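Local atomic coordinates of adenylosuccinate lyase (Francisella tularensis subsp. tularensis, PDB entry 5HW2), a protein that probably catalyses two fumarate-releasing steps of purine biosynthesis, cleaving adenylosuccinate to AMP and the succinyl-carboxamide intermediate SAICAR to AICAR. Residues G175-F180 and P205-S210; T211-R216 and C295-E300; A21-V26 and S95-S100. All coordinates share one frame; numbering follows the deposited sequence.

The three contacts meet at one potassium ion close to the fumarate site. Gln179 of contact 1, Thr211 and Gln212 of contact 2 and, more distantly, Asp96 of contact 3 all supply oxygens to it, and Ser181 and Gly182 complete the set. Contacts 1 and 2 lie about 12 Å apart between centres, contacts 1 and 3 about 13 Å. Direct bonds tie them: Gln179 NE2 probably bonds Gln212 O (2.9 Å), Gln179 N probably bonds Ser100 OG (3.1 Å), and a salt bridge joins Arg216 NH2 to Asp99 OD1 (2.7 Å). The side chain of Gln212 comes within about 5 Å of a bound fumarate, so contact 2 borders the substrate pocket most directly.

Contact 1 of 3, residues G175-F180 and P205-S210; sequences GLTVQF and PVEEVS. With K (potassium ion), chain M.
The amide oxygen OE1 of Gln179 is gripped twice: Ser210 OG donates a hydrogen bond to it (2.9 Å), and the potassium ion lies 3.0 Å from the same OE1. The hydroxyl comes in tilted 32° from the amide plane. A glutamine suits the place because its neutral carbonyl can serve a cation and a hydroxyl together; its CG stands between the backbone N and the carbonyl carbon (chi1 66°), and a bend at chi2 brings the amide round to the ion. Ser210 is small enough to stand beside the metal site, and its OG also bonds Ser181, a fellow ligand of the potassium.

Further along, the two segments run parallel for a short way and meet in a single beta bridge between Val178 and Val206. Val178 N reaches Pro205 O at 2.9 Å, and Val178 O takes the N-H of Glu207, also 2.9 Å. The CA of Val206 adds a CA-H...O contact to that carbonyl. Pro205, which has no N-H to satisfy, lays its ring against the Leu176 carbonyl, with CG 3.3 Å from Leu176 O. Thr177 turns its hydroxyl to the Glu207 carboxylate, although the modelled 2.4 Å between OG1 and OE2 is doubtfully short; Arg218 pairs with that OE2 and would help to balance its charge.

Both valines carry their branches onto Ala199 of helix 192-202, which connects the two loops, while Leu176 and Val178 rest on helix 94-130 and Val206 touches Arg428 of the second subunit.

Contact 2 of 3, residues T211-R216 and C295-E300; sequences TQVIPR and CVLWHE. With K (potassium ion), chain M.
Thr211 and Glu300 form the tight end of this contact. The carbonyl of Glu300 receives the backbone N-H of Gln212 (N to O 3.2 Å), bent to 146° at the hydrogen, and Thr211 OG1 comes to 2.7 Å from Glu300 O. Threonine can do two jobs here: its methyl CG2 lies against the Glu300 side chain, 3.7 Å from OE2, while OG1 turns to the backbone. OE1 of the same carboxylate makes a salt bridge with Lys153 of the second subunit.

Apolar groups fill the middle. Val213 and Leu297 cross at about a right angle, CG2 to CD1 4.0 Å, and the same Val213 CG2 sits over the centre of one face of the Arg216 guanidinium. That flat group suits the place, being able to pack against methyls while its rim serves Asp99.

At the other end no direct hydrogen bond joins the segments, and a water links the backbones instead, accepting from Arg216 N at 3.1 Å and donating to Cys295 O at 2.6 Å; Cys295 SG packs on the Arg216 backbone, 3.7 Å from its C.

Carbonyls of Thr211 and Gln212 both bind potassium, while the Gln212 side chain, extended beyond CG, reaches Ser140 of the second subunit. Both Gln212 and Ser140 bind succinate, so the contact lines an active site built between subunits, as in the fumarase/aspartase superfamily.

Contact 3 of 3, residues A21-V26 and S95-S100; sequences AKMLEV and SDIIDS. With K (potassium ion), chain M.
Helix 16-33 packs here against the first turns of helix 94-130, in the helical part of the lyase fold that borders the fumarate site, and Met23 and Val26 make the touch. The axes of the two short segments approach to 8.6 Å, at 122° between their N-to-C directions, a steep crossing nearer to perpendicular than to antiparallel. Met23 CB meets Ile97 CG2 at 3.9 Å. Beyond CG the methionine is fully extended (chi2 179°), lies alongside Ile98 and brings CE to 3.8 Å from Ile98 CG2. A long unbranched chain can follow the neighbouring helix in this way, bridging two successive isoleucines and also reaching Ile69 of helix 68-77.

This is plain helix-to-helix packing without a hydrogen bond across it, and branched aliphatic residues suit such a surface. Val26 points toward the partner helix: CG1, anti to its own backbone N (chi1 177°), rests 3.7 Å from Ser100 CB and 4.1 Å from Ile97 CD1, while CG2 covers the backbone of Ser100.

Ser100 is small enough to admit the valine, and its OG folds back to Asp96 O, one turn earlier, at 2.7 Å. Asp96 leads away from helix 16-33: OD1 is a distant ligand of the potassium ion, 3.4 Å from it, and OD2 accepts from the backbone N of Thr93, a fumarate-binding residue.

Contact 1 of 3, residues G175-F180 and P205-S210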
# COMPACT_ATOMS: atom_id res chain seq x y z
N GLY C 175 6.00 2.17 24.74
CA GLY C 175 6.06 1.82 23.34
C GLY C 175 7.45 2.09 22.81
O GLY C 175 7.83 1.60 21.74
N LEU C 176 8.22 2.86 23.58
CA LEU C 176 9.57 3.25 23.23
C LEU C 176 10.56 2.72 24.25
O LEU C 176 10.22 2.50 25.42
CB LEU C 176 9.70 4.77 23.13
CG LEU C 176 8.82 5.48 22.11
CD1 LEU C 176 9.20 6.95 22.01
CD2 LEU C 176 8.91 4.80 20.75
N THR C 177 11.80 2.54 23.81
CA THR C 177 12.88 2.07 24.67
C THR C 177 14.14 2.87 24.37
O THR C 177 14.15 3.77 23.52
CB THR C 177 13.15 0.57 24.46
OG1 THR C 177 13.32 0.30 23.07
CG2 THR C 177 12.00 -0.27 25.02
N VAL C 178 15.21 2.54 25.09
CA VAL C 178 16.56 3.02 24.80
C VAL C 178 17.50 1.83 24.92
O VAL C 178 17.14 0.78 25.45
CB VAL C 178 17.00 4.16 25.74
CG1 VAL C 178 16.22 5.44 25.44
CG2 VAL C 178 16.81 3.75 27.19
N GLN C 179 18.72 2.00 24.42
CA GLN C 179 19.67 0.90 24.42
C GLN C 179 21.09 1.43 24.53
O GLN C 179 21.40 2.53 24.06
CB GLN C 179 19.54 0.03 23.17
CG GLN C 179 19.91 0.75 21.89
CD GLN C 179 20.54 -0.17 20.86
OE1 GLN C 179 20.90 -1.31 21.17
NE2 GLN C 179 20.70 0.32 19.64
N PHE C 180 21.95 0.63 25.16
CA PHE C 180 23.40 0.80 25.19
C PHE C 180 23.99 -0.61 25.25
O PHE C 180 24.38 -1.11 26.31
CB PHE C 180 23.88 1.66 26.37
CG PHE C 180 23.20 2.99 26.47
CD1 PHE C 180 23.58 4.05 25.65
CD2 PHE C 180 22.19 3.20 27.40
CE1 PHE C 180 22.95 5.28 25.75
CE2 PHE C 180 21.56 4.42 27.50
CZ PHE C 180 21.94 5.47 26.68
N PRO C 205 12.51 2.85 29.31
CA PRO C 205 12.92 1.48 29.64
C PRO C 205 13.98 0.97 28.68
O PRO C 205 14.13 1.44 27.55
CB PRO C 205 11.63 0.68 29.51
CG PRO C 205 10.81 1.46 28.54
CD PRO C 205 11.12 2.90 28.82
N VAL C 206 14.72 -0.02 29.15
CA VAL C 206 15.79 -0.63 28.37
C VAL C 206 15.19 -1.61 27.37
O VAL C 206 14.26 -2.35 27.69
CB VAL C 206 16.81 -1.32 29.29
CG1 VAL C 206 17.89 -2.02 28.48
CG2 VAL C 206 17.42 -0.32 30.25
N GLU C 207 15.72 -1.61 26.15
CA GLU C 207 15.32 -2.60 25.17
C GLU C 207 15.69 -3.99 25.67
O GLU C 207 16.83 -4.25 26.05
CB GLU C 207 16.00 -2.32 23.83
CG GLU C 207 15.44 -3.13 22.68
CD GLU C 207 13.93 -3.02 22.58
OE1 GLU C 207 13.23 -4.01 22.88
OE2 GLU C 207 13.44 -1.93 22.20
N GLU C 208 14.70 -4.89 25.66
CA GLU C 208 14.89 -6.21 26.25
C GLU C 208 15.91 -7.02 25.46
O GLU C 208 16.85 -7.59 26.04
CB GLU C 208 13.55 -6.94 26.33
CG GLU C 208 12.39 -6.04 26.72
CD GLU C 208 11.42 -6.72 27.68
OE1 GLU C 208 11.38 -6.32 28.86
OE2 GLU C 208 10.71 -7.65 27.26
N VAL C 209 15.76 -7.08 24.14
CA VAL C 209 16.73 -7.72 23.26
C VAL C 209 16.94 -6.79 22.07
O VAL C 209 16.03 -6.60 21.25
CB VAL C 209 16.27 -9.11 22.79
CG1 VAL C 209 17.26 -9.66 21.78
CG2 VAL C 209 16.13 -10.05 23.96
N SER C 210 18.14 -6.22 21.98
CA SER C 210 18.50 -5.33 20.88
C SER C 210 19.75 -5.87 20.20
O SER C 210 20.65 -6.41 20.86
CB SER C 210 18.75 -3.90 21.37
OG SER C 210 19.87 -3.85 22.24
K K M . 23.52 -1.79 19.81

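Contact 2 of 3, residues T211-R216 and C295-E300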
# COMPACT_ATOMS: atom_id res chain seq x y z
N THR C 211 19.79 -5.74 18.88
CA THR C 211 21.01 -6.02 18.13
C THR C 211 21.85 -4.75 18.10
O THR C 211 22.04 -4.11 19.14
CB THR C 211 20.69 -6.49 16.71
OG1 THR C 211 19.92 -5.48 16.03
CG2 THR C 211 19.89 -7.78 16.75
N GLN C 212 22.36 -4.37 16.93
CA GLN C 212 22.97 -3.05 16.82
C GLN C 212 21.94 -1.95 17.01
O GLN C 212 22.26 -0.90 17.58
CB GLN C 212 23.70 -2.89 15.47
CG GLN C 212 24.51 -1.59 15.37
CD GLN C 212 25.73 -1.69 14.47
OE1 GLN C 212 25.71 -1.24 13.32
NE2 GLN C 212 26.79 -2.30 14.98
N VAL C 213 20.70 -2.18 16.59
CA VAL C 213 19.64 -1.19 16.66
C VAL C 213 18.50 -1.73 17.52
O VAL C 213 18.43 -2.92 17.83
CB VAL C 213 19.13 -0.79 15.27
CG1 VAL C 213 20.25 -0.21 14.43
CG2 VAL C 213 18.50 -1.98 14.57
N ILE C 214 17.60 -0.83 17.89
CA ILE C 214 16.37 -1.17 18.60
C ILE C 214 15.39 -1.76 17.60
O ILE C 214 15.36 -1.31 16.44
CB ILE C 214 15.80 0.07 19.31
CG1 ILE C 214 16.54 0.33 20.62
CG2 ILE C 214 14.29 -0.05 19.55
CD1 ILE C 214 16.03 1.53 21.39
N PRO C 215 14.61 -2.77 17.97
CA PRO C 215 13.62 -3.34 17.03
C PRO C 215 12.70 -2.28 16.45
O PRO C 215 12.19 -1.42 17.16
CB PRO C 215 12.85 -4.33 17.91
CG PRO C 215 13.79 -4.81 18.89
CD PRO C 215 14.67 -3.74 19.18
N ARG C 216 12.51 -2.33 15.13
CA ARG C 216 11.69 -1.34 14.42
C ARG C 216 10.19 -1.57 14.60
O ARG C 216 9.41 -0.71 14.18
CB ARG C 216 12.03 -1.33 12.92
CG ARG C 216 13.03 -0.23 12.51
CD ARG C 216 14.14 -0.10 13.56
NE ARG C 216 15.24 0.79 13.22
CZ ARG C 216 16.08 1.31 14.12
NH1 ARG C 216 17.07 2.11 13.75
NH2 ARG C 216 15.92 1.02 15.41
N CYS C 295 11.02 -3.05 9.27
CA CYS C 295 11.28 -3.99 10.35
C CYS C 295 12.22 -5.11 9.91
O CYS C 295 12.91 -5.70 10.75
CB CYS C 295 9.97 -4.59 10.86
SG CYS C 295 8.89 -3.41 11.69
N VAL C 296 12.25 -5.43 8.62
CA VAL C 296 13.00 -6.60 8.13
C VAL C 296 14.42 -6.11 7.87
O VAL C 296 14.82 -5.80 6.75
CB VAL C 296 12.35 -7.22 6.89
CG1 VAL C 296 13.02 -8.54 6.55
CG2 VAL C 296 10.86 -7.42 7.12
N LEU C 297 15.21 -6.06 8.94
CA LEU C 297 16.60 -5.66 8.78
C LEU C 297 17.50 -6.88 8.83
O LEU C 297 17.33 -7.75 9.69
CB LEU C 297 17.00 -4.66 9.87
CG LEU C 297 16.21 -3.39 9.93
CD1 LEU C 297 16.51 -2.64 11.11
CD2 LEU C 297 16.42 -2.55 8.75
N TRP C 298 18.49 -6.85 7.94
CA TRP C 298 19.37 -8.00 7.74
C TRP C 298 20.24 -8.23 8.97
O TRP C 298 20.96 -7.32 9.40
CB TRP C 298 20.24 -7.81 6.50
CG TRP C 298 19.49 -7.89 5.20
CD1 TRP C 298 18.14 -7.80 5.02
CD2 TRP C 298 20.06 -8.07 3.90
NE1 TRP C 298 17.84 -7.92 3.68
CE2 TRP C 298 19.00 -8.09 2.98
CE3 TRP C 298 21.37 -8.23 3.43
CZ2 TRP C 298 19.21 -8.26 1.61
CZ3 TRP C 298 21.57 -8.39 2.08
CH2 TRP C 298 20.50 -8.40 1.18
N HIS C 299 20.18 -9.44 9.53
CA HIS C 299 21.02 -9.84 10.64
C HIS C 299 21.00 -8.83 11.78
O HIS C 299 19.92 -8.50 12.30
CB HIS C 299 22.46 -10.07 10.16
CG HIS C 299 22.67 -11.39 9.50
ND1 HIS C 299 22.06 -12.55 9.94
CD2 HIS C 299 23.41 -11.75 8.42
CE1 HIS C 299 22.43 -13.56 9.17
NE2 HIS C 299 23.24 -13.10 8.24
N GLU C 300 22.17 -8.33 12.18
CA GLU C 300 22.22 -7.45 13.34
C GLU C 300 21.90 -6.00 13.01
O GLU C 300 21.63 -5.23 13.93
CB GLU C 300 23.60 -7.54 14.00
CG GLU C 300 23.61 -8.46 15.21
CD GLU C 300 23.21 -9.84 14.87
OE1 GLU C 300 23.96 -10.52 14.25
OE2 GLU C 300 22.14 -10.25 15.23
K K M . 23.52 -1.79 19.81
O HOH W 1 13.15 -4.69 13.15

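Contact 3 of 3, residues A21-V26 and S95-S100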
# COMPACT_ATOMS: atom_id res chain seq x y z
N ALA C 21 20.86 17.88 19.49
CA ALA C 21 20.68 18.22 20.90
C ALA C 21 20.21 17.02 21.71
O ALA C 21 20.59 16.88 22.88
CB ALA C 21 19.68 19.37 21.03
N LYS C 22 19.40 16.15 21.12
CA LYS C 22 18.97 14.95 21.83
C LYS C 22 20.05 13.88 21.84
O LYS C 22 20.22 13.17 22.83
CB LYS C 22 17.68 14.41 21.22
CG LYS C 22 16.47 15.34 21.37
CD LYS C 22 16.09 15.53 22.83
CE LYS C 22 16.17 17.00 23.26
NZ LYS C 22 15.33 17.88 22.40
N MET C 23 20.80 13.76 20.73
CA MET C 23 21.94 12.85 20.71
C MET C 23 22.97 13.23 21.76
O MET C 23 23.61 12.35 22.35
CB MET C 23 22.58 12.83 19.33
CG MET C 23 21.76 12.12 18.26
SD MET C 23 22.56 12.16 16.64
CE MET C 23 21.43 11.17 15.67
N LEU C 24 23.14 14.53 22.01
CA LEU C 24 24.06 14.98 23.05
C LEU C 24 23.61 14.49 24.42
O LEU C 24 24.41 13.97 25.20
CB LEU C 24 24.17 16.50 23.03
CG LEU C 24 24.99 17.13 24.14
CD1 LEU C 24 26.46 16.74 24.01
CD2 LEU C 24 24.82 18.63 24.13
N GLU C 25 22.32 14.66 24.73
CA GLU C 25 21.79 14.21 26.02
C GLU C 25 22.02 12.71 26.20
O GLU C 25 22.34 12.26 27.31
CB GLU C 25 20.31 14.54 26.12
CG GLU C 25 19.63 14.00 27.36
CD GLU C 25 18.13 14.22 27.34
OE1 GLU C 25 17.61 14.75 26.34
OE2 GLU C 25 17.47 13.86 28.34
N VAL C 26 21.85 11.93 25.13
CA VAL C 26 22.09 10.49 25.21
C VAL C 26 23.57 10.22 25.46
O VAL C 26 23.93 9.31 26.21
CB VAL C 26 21.59 9.80 23.94
CG1 VAL C 26 21.92 8.31 23.97
CG2 VAL C 26 20.10 10.01 23.77
N SER C 95 24.58 3.38 16.80
CA SER C 95 23.13 3.22 16.90
C SER C 95 22.64 3.28 18.34
O SER C 95 21.45 3.49 18.57
CB SER C 95 22.70 1.91 16.26
OG SER C 95 23.20 1.81 14.93
N ASP C 96 23.53 3.09 19.32
CA ASP C 96 23.15 3.34 20.71
C ASP C 96 22.79 4.80 20.93
O ASP C 96 21.94 5.11 21.77
CB ASP C 96 24.29 2.93 21.65
CG ASP C 96 24.33 1.44 21.91
OD1 ASP C 96 23.26 0.80 21.93
OD2 ASP C 96 25.44 0.90 22.12
N ILE C 97 23.41 5.70 20.17
CA ILE C 97 23.14 7.12 20.33
C ILE C 97 21.93 7.54 19.51
O ILE C 97 21.07 8.28 19.99
CB ILE C 97 24.39 7.94 19.94
CG1 ILE C 97 25.62 7.41 20.68
CG2 ILE C 97 24.18 9.41 20.23
CD1 ILE C 97 25.49 7.44 22.19
N ILE C 98 21.83 7.05 18.27
CA ILE C 98 20.77 7.49 17.37
C ILE C 98 19.41 7.03 17.89
O ILE C 98 18.50 7.83 18.10
CB ILE C 98 21.01 6.97 15.94
CG1 ILE C 98 22.47 7.16 15.55
CG2 ILE C 98 20.10 7.68 14.96
CD1 ILE C 98 22.84 6.47 14.25
N ASP C 99 19.26 5.72 18.08
CA ASP C 99 17.94 5.18 18.40
C ASP C 99 17.48 5.60 19.80
O ASP C 99 16.29 5.85 20.02
CB ASP C 99 17.95 3.66 18.27
CG ASP C 99 18.54 3.20 17.01
OD1 ASP C 99 18.04 2.30 16.45
OD2 ASP C 99 19.52 3.72 16.58
N SER C 100 18.41 5.73 20.75
CA SER C 100 18.03 6.24 22.06
C SER C 100 17.58 7.69 21.99
O SER C 100 16.67 8.10 22.72
CB SER C 100 19.18 6.08 23.04
OG SER C 100 19.59 4.72 23.13
K K M . 23.52 -1.79 19.81